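Local coordinates for protein dITP/XTP pyrophosphatase (Mycobacteroides abscessus, PDB 6WWD) that probably hydrolyses non-canonical purine nucleoside triphosphates such as XTP, dITP and ITP to their monophosphates and diphosphate, clearing them from the nucleotide pool, at residues A47-N52 and A120-C125; S73-D78 and W82-L87; A89-R94 and L106-D111; P159-R164 and R168-L173. All blocks are in the same frame, centred on the assembly; numbering follows the deposited sequence.

In the fold
Within one HAM1-family chain, interactions 1, 2 and 4 all reach the same mixed sheet, in which strands 67-77 and 118-128 are neighbours. Interaction 1 seats the start of helix 49-64 on that sheet, and interactions 2 and 3 are nested in turn within its loop. The centres of interactions 1 and 2 are about 8 Å apart. The centres of interactions 1 and 4 are about 20 Å apart, yet F121 and F161 still bring these two into touch, although interaction 4 follows later in the chain. Interactions 2 and 3 meet through W91 and both reach a third subunit. S73, a predicted substrate residue, is part of interaction 2, and predicted D72 and Y157 lie beside these contacts.

Interaction 1: residues A47-N52 and A120-C125; sequences ASFEDN and AFVSAC
F49 leans its ring at a slant against V122, the CD2-CE2 bond of the ring meeting the valine obliquely. CD2 comes to 3.5 Å from V122 CG1, while CE2 lies 3.6 Å from V122 CB. The phenylalanine carries CG anti to its carbonyl carbon (chi1 -56°), which sends the ring along the strand toward V122. On the valine, CG1 is anti to the backbone N and CG2 anti to the carbonyl carbon; this rotation sets CB and CG1 against CD2, with CG2 nearer CE2. Two residues further on, A124 meets the helix backbone itself: A124 CB lies 3.6 Å from F49 O and 3.8 Å from E50 N, and also touches F49 CB. A bare methyl suits this place because the first turn of the helix comes down so close. This is helix-on-sheet packing in the HAM1 fold, with the beginning of helix 49-64 laid on strand 118-128, whose V122 and A124 point to the helix while F121, S123 and C125 point to the other side. S123 and C125 pack there on P193 and L192 of a second subunit. S48, just before the helix, is its N-cap: D51 N donates to S48 OG over 2.8 Å in a nearly straight bond. The carbonyl of S48 is gripped twice, by N52 N and by N52 ND2 (3.0 Å from S48 O), which arrive from opposite faces of its plane. The F49 side chain also lies against D72, the predicted proton acceptor and magnesium ligand.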
loop_
_atom_site.group_PDB
_atom_site.type_symbol
_atom_site.label_atom_id
_atom_site.label_comp_id
_atom_site.label_asym_id
_atom_site.label_seq_id
_atom_site.Cartn_x
_atom_site.Cartn_y
_atom_site.Cartn_z
ATOM N N ALA D 47 -9.189 3.445 -0.884
ATOM C CA ALA D 47 -8.490 4.627 -0.421
ATOM C C ALA D 47 -7.980 5.514 -1.546
ATOM O O ALA D 47 -7.538 6.633 -1.270
ATOM C CB ALA D 47 -7.300 4.217 0.463
ATOM N N SER D 48 -8.046 5.079 -2.804
ATOM C CA SER D 48 -7.366 5.826 -3.865
ATOM C C SER D 48 -8.298 6.858 -4.487
ATOM O O SER D 48 -9.125 6.529 -5.338
ATOM C CB SER D 48 -6.821 4.900 -4.942
ATOM O OG SER D 48 -6.238 5.703 -5.970
ATOM N N PHE D 49 -8.131 8.117 -4.097
ATOM C CA PHE D 49 -8.831 9.208 -4.776
ATOM C C PHE D 49 -8.409 9.313 -6.234
ATOM O O PHE D 49 -9.230 9.624 -7.110
ATOM C CB PHE D 49 -8.573 10.528 -4.049
ATOM C CG PHE D 49 -8.958 10.485 -2.615
ATOM C CD1 PHE D 49 -10.293 10.650 -2.236
ATOM C CD2 PHE D 49 -8.004 10.239 -1.635
ATOM C CE1 PHE D 49 -10.657 10.573 -0.893
ATOM C CE2 PHE D 49 -8.362 10.179 -0.299
ATOM C CZ PHE D 49 -9.697 10.360 0.072
ATOM N N GLU D 50 -7.130 9.060 -6.513
ATOM C CA GLU D 50 -6.642 9.111 -7.886
ATOM C C GLU D 50 -7.317 8.065 -8.761
ATOM O O GLU D 50 -7.840 8.394 -9.829
ATOM C CB GLU D 50 -5.125 8.925 -7.908
ATOM C CG GLU D 50 -4.367 10.077 -7.320
ATOM C CD GLU D 50 -2.867 9.935 -7.499
ATOM O OE1 GLU D 50 -2.426 8.936 -8.078
ATOM O OE2 GLU D 50 -2.126 10.827 -7.040
ATOM N N ASP D 51 -7.306 6.793 -8.335
ATOM C CA ASP D 51 -7.916 5.743 -9.157
ATOM C C ASP D 51 -9.383 6.048 -9.394
ATOM O O ASP D 51 -9.903 5.836 -10.493
ATOM C CB ASP D 51 -7.805 4.361 -8.493
ATOM C CG ASP D 51 -6.398 3.825 -8.461
ATOM O OD1 ASP D 51 -5.504 4.332 -9.194
ATOM O OD2 ASP D 51 -6.187 2.881 -7.670
ATOM N N ASN D 52 -10.072 6.530 -8.359
ATOM C CA ASN D 52 -11.499 6.748 -8.489
ATOM C C ASN D 52 -11.804 7.962 -9.350
ATOM O O ASN D 52 -12.786 7.945 -10.091
ATOM C CB ASN D 52 -12.134 6.853 -7.106
ATOM C CG ASN D 52 -12.480 5.484 -6.537
ATOM O OD1 ASN D 52 -13.509 4.916 -6.880
ATOM N ND2 ASN D 52 -11.599 4.931 -5.690
ATOM N N ALA D 120 -4.611 13.397 6.305
ATOM C CA ALA D 120 -4.532 14.418 5.263
ATOM C C ALA D 120 -5.895 14.603 4.601
ATOM O O ALA D 120 -6.620 13.631 4.375
ATOM C CB ALA D 120 -3.498 14.046 4.194
ATOM N N PHE D 121 -6.237 15.853 4.285
ATOM C CA PHE D 121 -7.284 16.105 3.307
ATOM C C PHE D 121 -6.676 15.931 1.918
ATOM O O PHE D 121 -5.595 16.453 1.637
ATOM C CB PHE D 121 -7.863 17.507 3.465
ATOM C CG PHE D 121 -8.984 17.613 4.476
ATOM C CD1 PHE D 121 -10.031 16.707 4.491
ATOM C CD2 PHE D 121 -9.008 18.669 5.386
ATOM C CE1 PHE D 121 -11.074 16.843 5.422
ATOM C CE2 PHE D 121 -10.036 18.809 6.327
ATOM C CZ PHE D 121 -11.068 17.902 6.342
ATOM N N VAL D 122 -7.346 15.169 1.065
ATOM C CA VAL D 122 -6.835 14.824 -0.257
ATOM C C VAL D 122 -7.859 15.249 -1.288
ATOM O O VAL D 122 -9.063 15.046 -1.104
ATOM C CB VAL D 122 -6.554 13.315 -0.410
ATOM C CG1 VAL D 122 -5.971 13.028 -1.785
ATOM C CG2 VAL D 122 -5.634 12.821 0.675
ATOM N N SER D 123 -7.380 15.795 -2.396
ATOM C CA SER D 123 -8.247 16.176 -3.494
ATOM C C SER D 123 -7.572 15.736 -4.788
ATOM O O SER D 123 -6.414 16.093 -5.037
ATOM C CB SER D 123 -8.505 17.676 -3.464
ATOM O OG SER D 123 -9.329 18.065 -4.518
ATOM N N ALA D 124 -8.251 14.888 -5.558
ATOM C CA ALA D 124 -7.724 14.375 -6.815
ATOM C C ALA D 124 -8.588 14.819 -7.988
ATOM O O ALA D 124 -9.816 14.913 -7.873
ATOM C CB ALA D 124 -7.619 12.846 -6.797
ATOM N N CYS D 125 -7.930 15.067 -9.117
ATOM C CA CYS D 125 -8.547 15.501 -10.367
ATOM C C CYS D 125 -7.975 14.661 -11.491
ATOM O O CYS D 125 -6.748 14.543 -11.607
ATOM C CB CYS D 125 -8.267 16.978 -10.658
ATOM S SG CYS D 125 -9.343 18.139 -9.810
#

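Interaction 2: residues S73-D78 and W82-L87; sequences SGLAVD and WMPGVL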
loop_
_atom_site.group_PDB
_atom_site.type_symbol
_atom_site.label_atom_id
_atom_site.label_comp_id
_atom_site.label_asym_id
_atom_site.label_seq_id
_atom_site.Cartn_x
_atom_site.Cartn_y
_atom_site.Cartn_z
ATOM N N SER D 73 -12.470 13.681 -3.635
ATOM C CA SER D 73 -11.862 14.299 -2.465
ATOM C C SER D 73 -12.310 13.562 -1.215
ATOM O O SER D 73 -13.324 12.853 -1.218
ATOM C CB SER D 73 -12.233 15.787 -2.337
ATOM O OG SER D 73 -11.904 16.454 -3.535
ATOM N N GLY D 74 -11.541 13.736 -0.143
ATOM C CA GLY D 74 -11.931 13.147 1.125
ATOM C C GLY D 74 -10.790 13.192 2.127
ATOM O O GLY D 74 -9.872 14.004 2.004
ATOM N N LEU D 75 -10.892 12.323 3.141
ATOM C CA LEU D 75 -9.964 12.301 4.260
ATOM C C LEU D 75 -9.224 10.971 4.303
ATOM O O LEU D 75 -9.841 9.909 4.177
ATOM C CB LEU D 75 -10.718 12.552 5.570
ATOM C CG LEU D 75 -9.946 12.588 6.889
ATOM C CD1 LEU D 75 -9.031 13.810 6.937
ATOM C CD2 LEU D 75 -10.973 12.648 8.018
ATOM N N ALA D 76 -7.912 11.027 4.503
ATOM C CA ALA D 76 -7.068 9.841 4.608
ATOM C C ALA D 76 -6.418 9.838 5.981
ATOM O O ALA D 76 -5.674 10.765 6.313
ATOM C CB ALA D 76 -5.989 9.814 3.512
ATOM N N VAL D 77 -6.678 8.798 6.767
ATOM C CA VAL D 77 -6.183 8.693 8.139
ATOM C C VAL D 77 -5.199 7.526 8.202
ATOM O O VAL D 77 -5.560 6.382 7.884
ATOM C CB VAL D 77 -7.334 8.497 9.146
ATOM C CG1 VAL D 77 -6.801 8.407 10.565
ATOM C CG2 VAL D 77 -8.387 9.603 9.008
ATOM N N ASP D 78 -3.961 7.814 8.612
ATOM C CA ASP D 78 -2.928 6.783 8.688
ATOM C C ASP D 78 -3.404 5.564 9.474
ATOM O O ASP D 78 -3.271 4.415 9.021
ATOM C CB ASP D 78 -1.658 7.359 9.323
ATOM C CG ASP D 78 -1.076 8.523 8.531
ATOM O OD1 ASP D 78 -1.740 9.021 7.595
ATOM O OD2 ASP D 78 0.052 8.957 8.841
ATOM N N TRP D 82 -5.432 4.717 5.590
ATOM C CA TRP D 82 -5.755 5.802 4.670
ATOM C C TRP D 82 -7.218 5.824 4.252
ATOM O O TRP D 82 -7.587 6.603 3.370
ATOM C CB TRP D 82 -4.792 5.802 3.472
ATOM C CG TRP D 82 -3.459 6.291 3.998
ATOM C CD1 TRP D 82 -3.118 7.588 4.263
ATOM C CD2 TRP D 82 -2.349 5.496 4.424
ATOM N NE1 TRP D 82 -1.853 7.656 4.787
ATOM C CE2 TRP D 82 -1.354 6.386 4.894
ATOM C CE3 TRP D 82 -2.079 4.124 4.410
ATOM C CZ2 TRP D 82 -0.121 5.949 5.366
ATOM C CZ3 TRP D 82 -0.855 3.685 4.900
ATOM C CH2 TRP D 82 0.111 4.597 5.363
ATOM N N MET D 83 -8.077 5.045 4.912
ATOM C CA MET D 83 -9.504 5.339 4.928
ATOM C C MET D 83 -9.735 6.527 5.878
ATOM O O MET D 83 -8.834 6.921 6.609
ATOM C CB MET D 83 -10.295 4.095 5.349
ATOM C CG MET D 83 -10.056 2.851 4.461
ATOM S SD MET D 83 -10.427 3.169 2.712
ATOM C CE MET D 83 -12.226 3.127 2.769
ATOM N N PRO D 84 -10.928 7.141 5.887
ATOM C CA PRO D 84 -12.176 6.884 5.160
ATOM C C PRO D 84 -12.038 6.858 3.641
ATOM O O PRO D 84 -12.861 6.215 3.018
ATOM C CB PRO D 84 -13.074 8.045 5.595
ATOM C CG PRO D 84 -12.582 8.407 6.948
ATOM C CD PRO D 84 -11.082 8.276 6.820
ATOM N N GLY D 85 -11.028 7.518 3.076
ATOM C CA GLY D 85 -10.796 7.395 1.641
ATOM C C GLY D 85 -12.010 7.874 0.873
ATOM O O GLY D 85 -12.643 8.867 1.237
ATOM N N VAL D 86 -12.368 7.152 -0.196
ATOM C CA VAL D 86 -13.488 7.578 -1.035
ATOM C C VAL D 86 -14.835 7.291 -0.389
ATOM O O VAL D 86 -15.873 7.685 -0.947
ATOM C CB VAL D 86 -13.383 6.963 -2.448
ATOM C CG1 VAL D 86 -12.010 7.289 -3.071
ATOM C CG2 VAL D 86 -13.626 5.469 -2.416
ATOM N N LEU D 87 -14.849 6.676 0.801
ATOM C CA LEU D 87 -16.052 6.585 1.624
ATOM C C LEU D 87 -16.158 7.722 2.651
ATOM O O LEU D 87 -17.015 7.653 3.546
ATOM C CB LEU D 87 -16.112 5.231 2.341
ATOM C CG LEU D 87 -16.607 4.041 1.505
ATOM C CD1 LEU D 87 -15.564 3.648 0.518
ATOM C CD2 LEU D 87 -16.933 2.841 2.379
#
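A tight beta hairpin turns strand 67-77 back on the short strand 84-85, with V77 and W82 at its closed end, where W82 N donates to V77 O over 2.8 Å. Next along, V77 N gives its hydrogen to M83 O (2.9 Å), and G85 N donates to L75 O (2.9 Å). Between these bonds A76 and P84 form an antiparallel non-hydrogen-bonded pair. The peptide before P84 is cis, and proline, with no hydrogen to offer, suits this spot: its CD rests 3.3 Å from L75 O and 3.7 Å from V77 CG2. At the closed end the indole of W82 receives D78 CA over its five-membered ring, 4.2 Å from the centroid, in a CH-pi contact. A76 CB comes instead at the ring's edge, 3.7 Å from W82 CD1; this small methyl lets the indole lie close to the strand. G85 takes a positive phi of 60°, easy for glycine. Strand 118-128 bonds to the backbone of G74 and A76, P84 and M83 pack on W91, and V86 reaches F49 and N52 of helix 49-64.

Interaction 3: residues A89-R94 and L106-D111; sequences ARWSGR and LAQLSD
The indole of W91 meets the amide of Q108 at its edge: Q108 OE1 lies nearly in the ring plane, and W91 NE1 donates to it over 2.8 Å with an N-H...O angle of 162°. The two flat groups are steeply turned, their planes 65° apart. Seen from the glutamine, the donor is tilted 30° out of the carbonyl plane. Around the ring, Y157, a predicted substrate-binding residue, and L104 also touch the indole, and W91 of a third subunit meets it with the two ring planes almost perpendicular. Tryptophan suits a place like this, since it packs its large apolar surface among these neighbours and still brings one N-H to a buried acceptor. Its CG is anti to the backbone N, which swings the indole away from its own turn toward the end of the helix; Q108 answers with a chain extended beyond CG that carries the amide out to NE1. The other half of that amide is used as well, because Q108 NE2 donates to W91 O of the third subunit. With OE1 and NE2 bonded to different partners, the flip of the amide is fixed. W91 belongs to a type I turn from R90 to G93, closed by a bond from G93 N to R90 O of 2.8 Å. Q108 is on the last turn of helix 98-108, where L106 packs on I145 of strand 134-145, while S92 OG bonds to N101 in the first turn of that helix.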
loop_
_atom_site.group_PDB
_atom_site.type_symbol
_atom_site.label_atom_id
_atom_site.label_comp_id
_atom_site.label_asym_id
_atom_site.label_seq_id
_atom_site.Cartn_x
_atom_site.Cartn_y
_atom_site.Cartn_z
ATOM N N ALA D 89 -17.463 10.724 2.696
ATOM C CA ALA D 89 -18.764 11.375 2.814
ATOM C C ALA D 89 -19.844 10.447 3.352
ATOM O O ALA D 89 -20.923 10.927 3.710
ATOM C CB ALA D 89 -19.196 11.935 1.451
ATOM N N ARG D 90 -19.593 9.147 3.419
ATOM C CA ARG D 90 -20.571 8.211 3.950
ATOM C C ARG D 90 -19.919 7.263 4.952
ATOM O O ARG D 90 -20.263 6.081 5.042
ATOM C CB ARG D 90 -21.266 7.456 2.814
ATOM C CG ARG D 90 -20.364 6.624 1.909
ATOM C CD ARG D 90 -21.150 6.090 0.712
ATOM N NE ARG D 90 -20.537 4.922 0.078
ATOM C CZ ARG D 90 -19.508 4.960 -0.776
ATOM N NH1 ARG D 90 -18.930 6.120 -1.102
ATOM N NH2 ARG D 90 -19.040 3.828 -1.305
ATOM N N TRP D 91 -18.970 7.786 5.733
ATOM C CA TRP D 91 -18.148 6.934 6.590
ATOM C C TRP D 91 -18.980 6.204 7.649
ATOM O O TRP D 91 -18.714 5.032 7.957
ATOM C CB TRP D 91 -17.037 7.765 7.245
ATOM C CG TRP D 91 -16.038 6.892 7.975
ATOM C CD1 TRP D 91 -15.694 6.963 9.291
ATOM C CD2 TRP D 91 -15.311 5.782 7.427
ATOM N NE1 TRP D 91 -14.780 5.983 9.595
ATOM C CE2 TRP D 91 -14.528 5.243 8.467
ATOM C CE3 TRP D 91 -15.232 5.209 6.155
ATOM C CZ2 TRP D 91 -13.681 4.141 8.279
ATOM C CZ3 TRP D 91 -14.389 4.118 5.968
ATOM C CH2 TRP D 91 -13.624 3.599 7.029
ATOM N N SER D 92 -20.003 6.874 8.204
ATOM C CA SER D 92 -20.917 6.270 9.167
ATOM C C SER D 92 -21.939 5.358 8.508
ATOM O O SER D 92 -22.781 4.792 9.200
ATOM C CB SER D 92 -21.632 7.355 9.970
ATOM O OG SER D 92 -22.416 8.157 9.107
ATOM N N GLY D 93 -21.886 5.213 7.197
ATOM C CA GLY D 93 -22.780 4.372 6.435
ATOM C C GLY D 93 -23.837 5.093 5.651
ATOM O O GLY D 93 -24.443 4.478 4.763
ATOM N N ARG D 94 -24.046 6.384 5.903
ATOM C CA ARG D 94 -25.126 7.155 5.298
ATOM C C ARG D 94 -24.577 8.479 4.795
ATOM O O ARG D 94 -24.019 9.258 5.575
ATOM C CB ARG D 94 -26.278 7.391 6.284
ATOM N N LEU D 106 -13.819 9.920 15.392
ATOM C CA LEU D 106 -13.264 10.162 16.724
ATOM C C LEU D 106 -13.348 8.925 17.597
ATOM O O LEU D 106 -12.388 8.586 18.299
ATOM C CB LEU D 106 -13.990 11.308 17.429
ATOM C CG LEU D 106 -13.761 12.738 16.960
ATOM C CD1 LEU D 106 -14.494 13.694 17.899
ATOM C CD2 LEU D 106 -12.266 13.016 16.940
ATOM N N ALA D 107 -14.516 8.271 17.610
ATOM C CA ALA D 107 -14.693 7.096 18.455
ATOM C C ALA D 107 -13.772 5.969 18.015
ATOM O O ALA D 107 -13.215 5.253 18.855
ATOM C CB ALA D 107 -16.149 6.631 18.440
ATOM N N GLN D 108 -13.615 5.787 16.698
ATOM C CA GLN D 108 -12.717 4.745 16.204
ATOM C C GLN D 108 -11.291 4.984 16.682
ATOM O O GLN D 108 -10.581 4.035 17.037
ATOM C CB GLN D 108 -12.764 4.671 14.669
ATOM C CG GLN D 108 -14.049 4.054 14.087
ATOM C CD GLN D 108 -14.072 4.069 12.571
ATOM O OE1 GLN D 108 -13.634 5.026 11.952
ATOM N NE2 GLN D 108 -14.576 3.003 11.972
ATOM N N LEU D 109 -10.879 6.251 16.755
ATOM C CA LEU D 109 -9.516 6.625 17.095
ATOM C C LEU D 109 -9.338 7.005 18.572
ATOM O O LEU D 109 -8.269 7.486 18.947
ATOM C CB LEU D 109 -9.087 7.793 16.202
ATOM C CG LEU D 109 -9.166 7.646 14.677
ATOM C CD1 LEU D 109 -8.637 8.933 14.044
ATOM C CD2 LEU D 109 -8.393 6.457 14.153
ATOM N N SER D 110 -10.323 6.736 19.431
ATOM C CA SER D 110 -10.349 7.401 20.729
ATOM C C SER D 110 -9.149 7.074 21.601
ATOM O O SER D 110 -8.844 7.839 22.523
ATOM C CB SER D 110 -11.628 7.051 21.486
ATOM O OG SER D 110 -11.596 5.700 21.878
ATOM N N ASP D 111 -8.450 5.977 21.347
ATOM C CA ASP D 111 -7.327 5.627 22.202
ATOM C C ASP D 111 -5.972 5.795 21.523
ATOM O O ASP D 111 -4.950 5.390 22.088
ATOM C CB ASP D 111 -7.520 4.206 22.731
ATOM C CG ASP D 111 -8.778 4.083 23.584
ATOM O OD1 ASP D 111 -8.935 4.919 24.502
ATOM O OD2 ASP D 111 -9.595 3.159 23.357
#

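Interaction 4: residues P159-R164 and R168-L173; sequences PIFVPR and RTAAEL
F161 and A170 join the two backbones: A170 N donates to F161 O over 2.7 Å. Residues 159-160 end a 3-10 segment that leads into strand 161-163, a short strand of the mixed sheet of the HAM1 fold that pairs with strand 134-145; the end-to-end directions of 159-163 and 168-171 are 130° apart. Much of this contact is made by prolines, alanines and a threonine, small or compact groups that let the chains come close. At its far end A171 CB rests 3.7 Å from P159 CA. T169 points a methyl the same way, its CG2 standing 3.3 Å from P159 O. A chi1 of 71° places T169 OG1 between its backbone N and carbonyl carbon and turns CG2 toward P159; the hydroxyl itself bonds to A150 O. T169 N donates to E172 OE1 (2.9 Å), which accepts on its anti lone pair, the one facing away from the other oxygen, so this glutamate steadies the turn from within. The F161 ring takes A170 at its edge, with F161 CD2 4.3 Å from A170 CB, and touches F121 and W141 as well. Nearer the strand's end, V162 CG1 and P163 CD both press on the carbonyl of R168, the latter 3.2 Å from R168 O. The R168 guanidinium forms a salt bridge with E177 and has L173 CD2 over one face. A water donates to both P163 O and R168 O, 2.8 Å from each.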
loop_
_atom_site.group_PDB
_atom_site.type_symbol
_atom_site.label_atom_id
_atom_site.label_comp_id
_atom_site.label_asym_id
_atom_site.label_seq_id
_atom_site.Cartn_x
_atom_site.Cartn_y
_atom_site.Cartn_z
ATOM N N PRO D 159 -13.954 20.324 11.753
ATOM C CA PRO D 159 -13.817 20.500 13.211
ATOM C C PRO D 159 -12.865 19.511 13.878
ATOM O O PRO D 159 -12.478 19.757 15.016
ATOM C CB PRO D 159 -15.256 20.312 13.728
ATOM C CG PRO D 159 -16.109 20.607 12.571
ATOM C CD PRO D 159 -15.367 20.134 11.375
ATOM N N ILE D 160 -12.457 18.417 13.223
ATOM C CA ILE D 160 -11.546 17.465 13.853
ATOM C C ILE D 160 -10.255 17.294 13.068
ATOM O O ILE D 160 -9.463 16.411 13.385
ATOM C CB ILE D 160 -12.203 16.088 14.074
ATOM C CG1 ILE D 160 -12.652 15.496 12.723
ATOM C CG2 ILE D 160 -13.310 16.148 15.126
ATOM C CD1 ILE D 160 -13.063 14.051 12.840
ATOM N N PHE D 161 -10.027 18.108 12.041
ATOM C CA PHE D 161 -8.793 18.031 11.269
ATOM C C PHE D 161 -7.851 19.129 11.735
ATOM O O PHE D 161 -8.173 20.313 11.610
ATOM C CB PHE D 161 -9.058 18.155 9.770
ATOM C CG PHE D 161 -7.811 18.064 8.930
ATOM C CD1 PHE D 161 -7.177 16.848 8.744
ATOM C CD2 PHE D 161 -7.249 19.206 8.357
ATOM C CE1 PHE D 161 -6.008 16.758 7.971
ATOM C CE2 PHE D 161 -6.082 19.124 7.578
ATOM C CZ PHE D 161 -5.463 17.894 7.389
ATOM N N VAL D 162 -6.691 18.740 12.262
ATOM C CA VAL D 162 -5.680 19.686 12.727
ATOM C C VAL D 162 -4.599 19.776 11.656
ATOM O O VAL D 162 -3.826 18.816 11.487
ATOM C CB VAL D 162 -5.077 19.269 14.079
ATOM C CG1 VAL D 162 -4.023 20.281 14.512
ATOM C CG2 VAL D 162 -6.163 19.127 15.158
ATOM N N PRO D 163 -4.521 20.862 10.894
ATOM C CA PRO D 163 -3.428 21.027 9.928
ATOM C C PRO D 163 -2.061 21.035 10.601
ATOM O O PRO D 163 -1.856 21.684 11.628
ATOM C CB PRO D 163 -3.725 22.397 9.300
ATOM C CG PRO D 163 -5.160 22.594 9.513
ATOM C CD PRO D 163 -5.449 21.999 10.861
ATOM N N ARG D 164 -1.110 20.344 9.987
ATOM C CA ARG D 164 0.255 20.394 10.484
ATOM C C ARG D 164 0.744 21.840 10.497
ATOM O O ARG D 164 0.398 22.636 9.622
ATOM C CB ARG D 164 1.157 19.504 9.626
ATOM C CG ARG D 164 2.136 18.677 10.444
ATOM C CD ARG D 164 2.643 17.471 9.691
ATOM N NE ARG D 164 1.685 16.367 9.713
ATOM C CZ ARG D 164 1.809 15.264 8.971
ATOM N NH1 ARG D 164 2.855 15.144 8.152
ATOM N NH2 ARG D 164 0.875 14.302 9.017
ATOM N N ARG D 168 -4.687 24.307 16.046
ATOM C CA ARG D 168 -6.070 24.609 15.716
ATOM C C ARG D 168 -6.594 23.683 14.629
ATOM O O ARG D 168 -5.831 23.171 13.799
ATOM C CB ARG D 168 -6.209 26.053 15.255
ATOM C CG ARG D 168 -5.966 27.098 16.337
ATOM C CD ARG D 168 -6.031 28.473 15.712
ATOM N NE ARG D 168 -4.897 28.683 14.820
ATOM C CZ ARG D 168 -4.890 29.560 13.823
ATOM N NH1 ARG D 168 -5.988 30.255 13.544
ATOM N NH2 ARG D 168 -3.808 29.693 13.067
ATOM N N THR D 169 -7.905 23.446 14.663
ATOM C CA THR D 169 -8.570 22.656 13.640
ATOM C C THR D 169 -8.893 23.515 12.426
ATOM O O THR D 169 -8.892 24.746 12.488
ATOM C CB THR D 169 -9.862 22.033 14.160
ATOM O OG1 THR D 169 -10.846 23.058 14.347
ATOM C CG2 THR D 169 -9.617 21.289 15.454
ATOM N N ALA D 170 -9.199 22.842 11.312
ATOM C CA ALA D 170 -9.544 23.573 10.099
ATOM C C ALA D 170 -10.741 24.480 10.344
ATOM O O ALA D 170 -10.787 25.605 9.836
ATOM C CB ALA D 170 -9.817 22.613 8.943
ATOM N N ALA D 171 -11.708 24.016 11.143
ATOM C CA ALA D 171 -12.863 24.843 11.475
ATOM C C ALA D 171 -12.518 26.008 12.396
ATOM O O ALA D 171 -13.321 26.937 12.510
ATOM C CB ALA D 171 -13.958 23.989 12.116
ATOM N N GLU D 172 -11.354 25.993 13.057
ATOM C CA GLU D 172 -10.967 27.129 13.887
ATOM C C GLU D 172 -10.248 28.224 13.121
ATOM O O GLU D 172 -10.057 29.311 13.672
ATOM C CB GLU D 172 -10.061 26.689 15.041
ATOM C CG GLU D 172 -10.784 26.043 16.204
ATOM C CD GLU D 172 -9.828 25.579 17.287
ATOM O OE1 GLU D 172 -8.892 24.822 16.978
ATOM O OE2 GLU D 172 -10.008 25.959 18.453
ATOM N N LEU D 173 -9.873 27.989 11.869
ATOM C CA LEU D 173 -9.131 29.010 11.148
ATOM C C LEU D 173 -10.076 30.143 10.766
ATOM O O LEU D 173 -11.211 29.911 10.345
ATOM C CB LEU D 173 -8.456 28.401 9.913
ATOM C CG LEU D 173 -7.442 27.283 10.210
ATOM C CD1 LEU D 173 -6.692 26.831 8.963
ATOM C CD2 LEU D 173 -6.459 27.705 11.299
HETATM O O HOH W 1 -3.273 23.736 12.929
#